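Local coordinates for ribosome hibernation protein YHBH (Vibrio cholerae serotype O1, PDB 4HEI) that probably inhibits translation in stationary phase by binding the small ribosomal subunit, and associates with 100S dimers of 70S ribosomes, at residues 40-45 against 49-54. Sequence-based numbering, arbitrary orientation.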
ATOM      1  N   ILE A  40      -2.938   6.050  -0.452  1.00 14.90           N
ATOM      2  CA  ILE A  40      -3.846   6.954  -1.137  1.00 16.34           C
ATOM      3  C   ILE A  40      -4.497   6.203  -2.288  1.00 17.20           C
ATOM      4  O   ILE A  40      -3.813   5.612  -3.129  1.00 17.90           O
ATOM      5  CB  ILE A  40      -3.120   8.194  -1.706  1.00 17.68           C
ATOM      6  CG1 ILE A  40      -2.556   9.046  -0.569  1.00 19.15           C
ATOM      7  CG2 ILE A  40      -4.095   9.040  -2.516  1.00 16.28           C
ATOM      8  CD1 ILE A  40      -1.897  10.320  -1.049  1.00 21.17           C
ATOM      9  N   LEU A  41      -5.825   6.228  -2.312  1.00 18.73           N
ATOM     10  CA  LEU A  41      -6.600   5.577  -3.358  1.00 19.80           C
ATOM     11  C   LEU A  41      -7.290   6.702  -4.119  1.00 20.37           C
ATOM     12  O   LEU A  41      -7.952   7.542  -3.519  1.00 21.04           O
ATOM     13  CB  LEU A  41      -7.644   4.638  -2.750  1.00 18.82           C
ATOM     14  CG  LEU A  41      -7.095   3.585  -1.773  1.00 16.91           C
ATOM     15  CD1 LEU A  41      -8.207   2.640  -1.364  1.00 20.56           C
ATOM     16  CD2 LEU A  41      -5.961   2.818  -2.419  1.00 16.56           C
ATOM     17  N   ARG A  42      -7.107   6.737  -5.430  1.00 22.73           N
ATOM     18  CA  ARG A  42      -7.729   7.789  -6.211  1.00 24.36           C
ATOM     19  C   ARG A  42      -8.042   7.347  -7.624  1.00 26.40           C
ATOM     20  O   ARG A  42      -7.555   6.319  -8.096  1.00 25.99           O
ATOM     21  CB  ARG A  42      -6.833   9.030  -6.242  1.00 25.25           C
ATOM     22  CG  ARG A  42      -5.479   8.806  -6.894  1.00 24.71           C
ATOM     23  CD  ARG A  42      -4.627  10.071  -6.856  1.00 25.02           C
ATOM     24  NE  ARG A  42      -3.278   9.825  -7.367  1.00 21.73           N
ATOM     25  CZ  ARG A  42      -2.885  10.054  -8.617  1.00 23.93           C
ATOM     26  NH1 ARG A  42      -3.730  10.555  -9.510  1.00 26.37           N
ATOM     27  NH2 ARG A  42      -1.647   9.755  -8.983  1.00 23.74           N
ATOM     28  N   VAL A  43      -8.861   8.146  -8.296  1.00 27.70           N
ATOM     29  CA  VAL A  43      -9.268   7.849  -9.656  1.00 31.01           C
ATOM     30  C   VAL A  43      -8.859   8.965 -10.605  1.00 32.68           C
ATOM     31  O   VAL A  43      -9.072  10.140 -10.324  1.00 33.76           O
ATOM     32  CB  VAL A  43     -10.802   7.659  -9.737  1.00 31.08           C
ATOM     33  CG1 VAL A  43     -11.217   7.356 -11.160  1.00 31.85           C
ATOM     34  CG2 VAL A  43     -11.236   6.539  -8.804  1.00 29.71           C
ATOM     35  N   GLU A  44      -8.242   8.574 -11.711  1.00 37.17           N
ATOM     36  CA  GLU A  44      -7.805   9.498 -12.750  1.00 41.69           C
ATOM     37  C   GLU A  44      -8.444   8.929 -14.008  1.00 43.09           C
ATOM     38  O   GLU A  44      -7.988   7.920 -14.535  1.00 43.81           O
ATOM     39  CB  GLU A  44      -6.281   9.481 -12.863  1.00 44.05           C
ATOM     40  CG  GLU A  44      -5.720  10.277 -14.025  1.00 48.78           C
ATOM     41  CD  GLU A  44      -4.202  10.271 -14.045  1.00 51.01           C
ATOM     42  OE1 GLU A  44      -3.591  10.900 -13.153  1.00 53.12           O
ATOM     43  OE2 GLU A  44      -3.620   9.628 -14.945  1.00 52.34           O
ATOM     44  N   LYS A  45      -9.510   9.581 -14.465  1.00 44.68           N
ATOM     45  CA  LYS A  45     -10.290   9.150 -15.623  1.00 46.23           C
ATOM     46  C   LYS A  45     -10.864   7.761 -15.329  1.00 45.64           C
ATOM     47  O   LYS A  45     -11.736   7.626 -14.472  1.00 47.08           O
ATOM     48  CB  LYS A  45      -9.453   9.155 -16.923  1.00 47.94           C
ATOM     49  CG  LYS A  45      -8.409   8.060 -17.073  1.00 50.07           C
ATOM     50  CD  LYS A  45      -8.011   7.861 -18.521  1.00 52.10           C
ATOM     51  CE  LYS A  45      -7.139   6.625 -18.677  1.00 53.31           C
ATOM     52  NZ  LYS A  45      -6.839   6.326 -20.103  1.00 53.94           N
ATOM     53  N   ILE A  49      -6.167   4.195  -9.058  1.00 21.75           N
ATOM     54  CA  ILE A  49      -4.789   4.303  -8.601  1.00 21.46           C
ATOM     55  C   ILE A  49      -4.603   4.091  -7.108  1.00 19.29           C
ATOM     56  O   ILE A  49      -5.322   4.668  -6.298  1.00 19.18           O
ATOM     57  CB  ILE A  49      -4.241   5.690  -8.987  1.00 22.54           C
ATOM     58  CG1 ILE A  49      -4.394   5.886 -10.501  1.00 22.87           C
ATOM     59  CG2 ILE A  49      -2.792   5.834  -8.534  1.00 26.14           C
ATOM     60  CD1 ILE A  49      -4.046   7.283 -10.997  1.00 23.82           C
ATOM     61  N   ALA A  50      -3.634   3.253  -6.748  1.00 17.99           N
ATOM     62  CA  ALA A  50      -3.330   2.983  -5.343  1.00 17.39           C
ATOM     63  C   ALA A  50      -1.883   3.389  -5.105  1.00 15.56           C
ATOM     64  O   ALA A  50      -0.982   2.941  -5.817  1.00 16.39           O
ATOM     65  CB  ALA A  50      -3.515   1.495  -5.025  1.00 13.93           C
ATOM     66  N   GLU A  51      -1.675   4.246  -4.110  1.00 13.08           N
ATOM     67  CA  GLU A  51      -0.357   4.748  -3.758  1.00 14.39           C
ATOM     68  C   GLU A  51      -0.034   4.384  -2.319  1.00 11.13           C
ATOM     69  O   GLU A  51      -0.927   4.340  -1.463  1.00 14.75           O
ATOM     70  CB  GLU A  51      -0.314   6.277  -3.866  1.00 12.84           C
ATOM     71  CG  GLU A  51      -0.712   6.870  -5.215  1.00 13.82           C
ATOM     72  CD  GLU A  51      -0.660   8.390  -5.210  1.00 16.17           C
ATOM     73  OE1 GLU A  51      -0.916   9.007  -6.269  1.00 17.04           O
ATOM     74  OE2 GLU A  51      -0.364   8.976  -4.145  1.00 15.79           O
ATOM     75  N   ALA A  52       1.243   4.138  -2.043  1.00 13.55           N
ATOM     76  CA  ALA A  52       1.659   3.824  -0.681  1.00 15.42           C
ATOM     77  C   ALA A  52       3.100   4.218  -0.388  1.00 16.15           C
ATOM     78  O   ALA A  52       3.985   4.130  -1.252  1.00 16.26           O
ATOM     79  CB  ALA A  52       1.468   2.327  -0.392  1.00 16.14           C
ATOM     80  N   THR A  53       3.324   4.668   0.841  1.00 16.05           N
ATOM     81  CA  THR A  53       4.645   5.031   1.309  1.00 15.39           C
ATOM     82  C   THR A  53       4.788   4.349   2.656  1.00 15.74           C
ATOM     83  O   THR A  53       3.975   4.570   3.560  1.00 15.21           O
ATOM     84  CB  THR A  53       4.807   6.558   1.513  1.00 13.98           C
ATOM     85  OG1 THR A  53       4.493   7.243   0.296  1.00 14.42           O
ATOM     86  CG2 THR A  53       6.244   6.888   1.903  1.00 17.23           C
ATOM     87  N   LEU A  54       5.792   3.494   2.775  1.00 16.69           N
ATOM     88  CA  LEU A  54       6.041   2.792   4.022  1.00 17.44           C
ATOM     89  C   LEU A  54       7.321   3.351   4.636  1.00 18.53           C
ATOM     90  O   LEU A  54       8.362   3.429   3.976  1.00 18.95           O
ATOM     91  CB  LEU A  54       6.212   1.292   3.777  1.00 20.89           C
ATOM     92  CG  LEU A  54       5.219   0.530   2.893  1.00 23.57           C
ATOM     93  CD1 LEU A  54       5.447  -0.969   3.074  1.00 23.26           C
ATOM     94  CD2 LEU A  54       3.796   0.896   3.245  1.00 24.43           C
TER
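R42 reaches across the strand pair and grips E51 side-on, with two nitrogens on one carboxylate oxygen. R42 NE donates to E51 OE1 at 2.7 Å. R42 NH2 donates to E51 OE1 at 2.9 Å. That oxygen sits in the guanidinium plane, and the two flat groups stand 79° apart. NE lies above the carboxylate plane, while NH2 is nearly in line with the C-O bond of OE1. The arginine leaves its backbone with CG between N and the carbonyl carbon (chi1 62°). The chain then runs extended to NE, which carries the guanidinium across to E51. I49 lies under it, with CD1 3.6 Å from R42 NH1 against one face. The same methyl touches E44 CB. E44 OE1 lies in plane at the guanidinium edge, in a long salt bridge to R42 NH1, completing a network of R42, E44 and E51.

Strands 34-44 and 47-56 form the antiparallel beta hairpin at the centre of the four-stranded sheet of this beta-alpha-beta-beta-beta-alpha fold. I40-E51 and R42-I49 are hydrogen-bonded pairs; I49 N to R42 O is 2.7 Å.

The strands pack tightly at R42, I49 and E51. I49 is buried there, but R42, E51 and I40 are partly exposed and E44 is exposed. E51 also touches H64, a cobalt ligand. L41 and A50, the non-hydrogen-bonded pair, occupy the buried, helix-covered face. L41 CD2 meets A50 CB at 3.8 Å. Helix 14-27 covers L41 through M16, and helix 70-91 covers A50 through L77.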